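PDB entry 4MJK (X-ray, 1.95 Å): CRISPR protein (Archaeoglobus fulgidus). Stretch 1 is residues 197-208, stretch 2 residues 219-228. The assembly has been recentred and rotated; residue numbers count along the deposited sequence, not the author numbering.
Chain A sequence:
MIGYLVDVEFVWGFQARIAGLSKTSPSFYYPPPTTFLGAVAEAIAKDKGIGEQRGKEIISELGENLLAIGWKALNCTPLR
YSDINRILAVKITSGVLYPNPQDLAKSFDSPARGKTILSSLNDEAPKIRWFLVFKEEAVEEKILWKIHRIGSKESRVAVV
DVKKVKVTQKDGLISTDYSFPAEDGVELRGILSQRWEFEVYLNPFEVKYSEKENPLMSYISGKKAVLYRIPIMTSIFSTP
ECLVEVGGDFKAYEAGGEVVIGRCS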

# COMPACT_ATOMS: atom_id res chain seq x y z
N GLU A 197 -17.96 -10.32 7.00
CA GLU A 197 -17.27 -11.45 6.41
C GLU A 197 -16.86 -12.46 7.49
O GLU A 197 -17.18 -12.28 8.66
N PHE A 198 -16.18 -13.54 7.07
CA PHE A 198 -15.65 -14.57 7.95
C PHE A 198 -14.14 -14.59 7.76
O PHE A 198 -13.64 -14.43 6.63
N GLU A 199 -13.40 -14.85 8.83
CA GLU A 199 -11.96 -14.95 8.69
C GLU A 199 -11.42 -15.84 9.81
O GLU A 199 -11.89 -15.74 10.94
N VAL A 200 -10.48 -16.72 9.49
CA VAL A 200 -9.92 -17.63 10.50
C VAL A 200 -8.53 -17.20 10.90
O VAL A 200 -7.65 -17.04 10.03
N TYR A 201 -8.32 -17.01 12.21
CA TYR A 201 -7.05 -16.51 12.75
C TYR A 201 -6.46 -17.51 13.74
O TYR A 201 -7.16 -18.39 14.23
N LEU A 202 -5.17 -17.35 14.06
CA LEU A 202 -4.62 -17.96 15.26
C LEU A 202 -5.35 -17.45 16.51
O LEU A 202 -5.65 -16.25 16.65
N ASN A 203 -5.66 -18.37 17.42
CA ASN A 203 -6.42 -18.03 18.62
C ASN A 203 -5.59 -17.16 19.56
O ASN A 203 -4.50 -17.54 19.97
N PRO A 204 -6.09 -15.95 19.89
CA PRO A 204 -5.26 -15.10 20.75
C PRO A 204 -5.46 -15.39 22.24
O PRO A 204 -4.74 -14.86 23.07
N PHE A 205 -6.45 -16.22 22.56
CA PHE A 205 -6.78 -16.48 23.96
C PHE A 205 -5.94 -17.63 24.48
O PHE A 205 -5.91 -18.71 23.88
N GLU A 206 -5.24 -17.39 25.57
CA GLU A 206 -4.45 -18.43 26.21
C GLU A 206 -5.08 -18.79 27.55
O GLU A 206 -5.76 -17.97 28.17
N VAL A 207 -4.87 -20.02 27.99
CA VAL A 207 -5.33 -20.44 29.30
C VAL A 207 -4.16 -20.55 30.27
O VAL A 207 -3.09 -21.05 29.92
N LYS A 208 -4.37 -20.09 31.50
CA LYS A 208 -3.35 -20.18 32.56
C LYS A 208 -2.62 -21.53 32.54
O LYS A 208 -1.50 -21.63 32.04
N TYR A 219 -15.31 -23.95 24.49
CA TYR A 219 -15.55 -23.71 23.07
C TYR A 219 -14.52 -22.74 22.53
O TYR A 219 -14.24 -22.73 21.33
N ILE A 220 -13.97 -21.91 23.41
CA ILE A 220 -12.85 -21.06 23.04
C ILE A 220 -11.58 -21.69 23.62
O ILE A 220 -10.47 -21.35 23.22
N SER A 221 -11.80 -22.62 24.55
CA SER A 221 -10.74 -23.40 25.20
C SER A 221 -9.35 -22.87 24.94
O SER A 221 -9.04 -21.71 25.23
N GLY A 222 -8.52 -23.76 24.42
CA GLY A 222 -7.20 -23.43 23.93
C GLY A 222 -7.05 -24.15 22.62
O GLY A 222 -6.13 -24.96 22.44
N LYS A 223 -7.98 -23.90 21.70
CA LYS A 223 -7.85 -24.41 20.34
C LYS A 223 -6.85 -23.52 19.62
O LYS A 223 -6.53 -22.43 20.10
N LYS A 224 -6.33 -23.99 18.49
CA LYS A 224 -5.25 -23.27 17.81
C LYS A 224 -5.76 -22.13 16.93
O LYS A 224 -5.12 -21.10 16.82
N ALA A 225 -6.92 -22.34 16.31
CA ALA A 225 -7.52 -21.34 15.42
C ALA A 225 -8.91 -20.93 15.89
O ALA A 225 -9.61 -21.70 16.53
N VAL A 226 -9.33 -19.71 15.53
CA VAL A 226 -10.65 -19.22 15.90
C VAL A 226 -11.32 -18.55 14.69
O VAL A 226 -10.67 -17.86 13.91
N LEU A 227 -12.61 -18.80 14.52
CA LEU A 227 -13.39 -18.18 13.47
C LEU A 227 -13.95 -16.85 13.96
O LEU A 227 -14.55 -16.81 15.03
N TYR A 228 -13.74 -15.76 13.20
CA TYR A 228 -14.29 -14.45 13.55
C TYR A 228 -15.25 -13.97 12.48
O TYR A 228 -15.06 -14.27 11.30

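Two antiparallel strands, 197-202 and 225-228, set the frame, and their pairing decides which side chains meet. Glu199 and Tyr201 share a face with Val226 and Tyr228, while Val200 and Leu227 occupy the other.

On the tyrosine face, Tyr201 (chi1 m) sends its ring back toward the partner strand, so that its edge addresses the face of the Tyr228 ring, with centroids 5.6 Å apart and planes at 72°. Tyr201 CE1 also lies 3.8 Å from Tyr228 CB, which sits near the plane of the Tyr201 ring. Glu199 (chi1 t) leads its end away from the other strand, and its OE2 accepts a 2.6 Å hydrogen bond from Tyr201 OH, tying down the far end of that ring. Val226 (chi1 p) is the small bump beside these rings: its CG1 sits 4.3 Å from Tyr201 CB and 4.0 Å from Pro204 CD.

On the other face Val200 and Leu227 interlock, with Ala225 and the Phe198 ring at their margins. Val200 (t) splits its branches, CG1 lying 3.9 Å from Ala225 CB and CG2 3.9 Å from Leu227 CD1. Leu227 (t, p) bends its end toward stretch 1, where Leu227 CD1 lies 4.0 Å from Phe198 CD1, at the edge of the Phe198 ring (chi1 m).

Beyond the strands, Asn203 (t) points into the 220-223 loop; its N still bonds Lys224 O at 2.8 Å, and its side chain adds further bonds. Its ND2 donates to Lys223 O at 2.9 Å and, weakly, to Ile220 O at 3.3 Å, while its OD1 accepts from Phe205 N at 3.0 Å. One amide thus braces both loops. Phe205 (m) also points toward stretch 2, its CD2 3.6 Å from CG1 of Ile220 (t, p), whose end reaches back to meet it. Farther out, Val207 (t) rests CG2 3.6 Å from Ser221 O, over backbone rather than a side chain.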

# COMPACT_ATOMS: atom_id res chain seq x y z
CB GLU A 197 -16.05 -10.96 5.62
CG GLU A 197 -16.32 -10.84 4.13
CD GLU A 197 -16.21 -12.18 3.42
OE1 GLU A 197 -16.29 -12.19 2.17
OE2 GLU A 197 -16.04 -13.22 4.10
CB PHE A 198 -16.16 -15.96 7.56
CG PHE A 198 -17.64 -16.18 7.77
CD1 PHE A 198 -18.10 -16.87 8.87
CD2 PHE A 198 -18.57 -15.68 6.85
CE1 PHE A 198 -19.46 -17.08 9.07
CE2 PHE A 198 -19.94 -15.88 7.04
CZ PHE A 198 -20.38 -16.58 8.15
CB GLU A 199 -11.34 -13.55 8.73
CG GLU A 199 -9.84 -13.50 8.43
CD GLU A 199 -9.50 -12.26 7.59
OE1 GLU A 199 -9.69 -12.31 6.36
OE2 GLU A 199 -9.07 -11.24 8.18
CB VAL A 200 -9.87 -19.09 10.01
CG1 VAL A 200 -9.27 -19.99 11.09
CG2 VAL A 200 -11.28 -19.56 9.61
CB TYR A 201 -7.28 -15.22 13.54
CG TYR A 201 -7.90 -14.07 12.77
CD1 TYR A 201 -9.16 -13.57 13.10
CD2 TYR A 201 -7.23 -13.47 11.71
CE1 TYR A 201 -9.73 -12.52 12.40
CE2 TYR A 201 -7.78 -12.42 11.00
CZ TYR A 201 -9.04 -11.94 11.35
OH TYR A 201 -9.61 -10.90 10.65
CB LEU A 202 -3.10 -17.72 15.37
CG LEU A 202 -2.23 -18.29 14.24
CD1 LEU A 202 -0.76 -17.89 14.39
CD2 LEU A 202 -2.38 -19.81 14.14
CB ASN A 203 -6.87 -19.34 19.30
CG ASN A 203 -7.74 -19.11 20.52
OD1 ASN A 203 -8.13 -17.99 20.83
ND2 ASN A 203 -8.07 -20.19 21.21
CB PRO A 204 -5.78 -13.69 20.43
CG PRO A 204 -7.25 -13.91 20.14
CD PRO A 204 -7.32 -15.26 19.44
CB PHE A 205 -8.27 -16.79 24.10
CG PHE A 205 -9.15 -15.68 23.65
CD1 PHE A 205 -9.14 -14.46 24.30
CD2 PHE A 205 -9.98 -15.84 22.56
CE1 PHE A 205 -9.94 -13.42 23.88
CE2 PHE A 205 -10.77 -14.80 22.12
CZ PHE A 205 -10.75 -13.59 22.79
CB GLU A 206 -3.00 -17.96 26.42
CG GLU A 206 -2.30 -17.50 25.14
CD GLU A 206 -1.01 -18.26 24.86
OE1 GLU A 206 -0.81 -19.34 25.46
OE2 GLU A 206 -0.19 -17.77 24.04
CB VAL A 207 -6.07 -21.79 29.24
CG1 VAL A 207 -6.42 -22.27 30.65
CG2 VAL A 207 -7.33 -21.66 28.38
CB LYS A 208 -3.99 -19.98 33.93
CG LYS A 208 -4.97 -21.09 34.33
CD LYS A 208 -5.27 -21.05 35.82
CE LYS A 208 -6.23 -22.16 36.22
NZ LYS A 208 -5.66 -23.51 35.97
CB TYR A 219 -16.97 -23.19 22.83
CG TYR A 219 -18.00 -24.30 22.83
CD1 TYR A 219 -18.21 -25.08 21.70
CD2 TYR A 219 -18.76 -24.57 23.97
CE1 TYR A 219 -19.14 -26.10 21.70
CE2 TYR A 219 -19.70 -25.59 23.97
CZ TYR A 219 -19.89 -26.35 22.83
OH TYR A 219 -20.81 -27.37 22.83
CB ILE A 220 -13.01 -19.63 23.58
CG1 ILE A 220 -12.15 -18.67 22.77
CG2 ILE A 220 -12.66 -19.58 25.06
CD1 ILE A 220 -12.50 -18.64 21.28
CB SER A 221 -10.80 -24.86 24.73
OG SER A 221 -11.57 -25.67 25.61
CB LYS A 223 -9.21 -24.42 19.63
CG LYS A 223 -9.97 -23.12 19.74
CD LYS A 223 -11.47 -23.38 19.75
CE LYS A 223 -12.22 -22.39 18.85
NZ LYS A 223 -12.11 -22.75 17.41
CB LYS A 224 -4.37 -24.22 16.99
CG LYS A 224 -3.91 -25.47 17.74
CD LYS A 224 -3.83 -25.25 19.25
CE LYS A 224 -2.77 -24.22 19.64
NZ LYS A 224 -2.94 -23.80 21.06
CB ALA A 225 -7.60 -21.89 14.02
CB VAL A 226 -10.56 -18.19 17.07
CG1 VAL A 226 -9.65 -17.02 16.70
CG2 VAL A 226 -11.93 -17.68 17.44
CB LEU A 227 -14.54 -19.11 13.07
CG LEU A 227 -15.51 -18.55 12.04
CD1 LEU A 227 -14.83 -18.33 10.70
CD2 LEU A 227 -16.73 -19.45 11.89
CB TYR A 228 -13.17 -13.39 13.62
CG TYR A 228 -12.66 -13.07 15.01
CD1 TYR A 228 -12.01 -14.01 15.76
CD2 TYR A 228 -12.84 -11.79 15.55
CE1 TYR A 228 -11.53 -13.72 17.03
CE2 TYR A 228 -12.36 -11.48 16.82
CZ TYR A 228 -11.71 -12.46 17.55
OH TYR A 228 -11.23 -12.16 18.82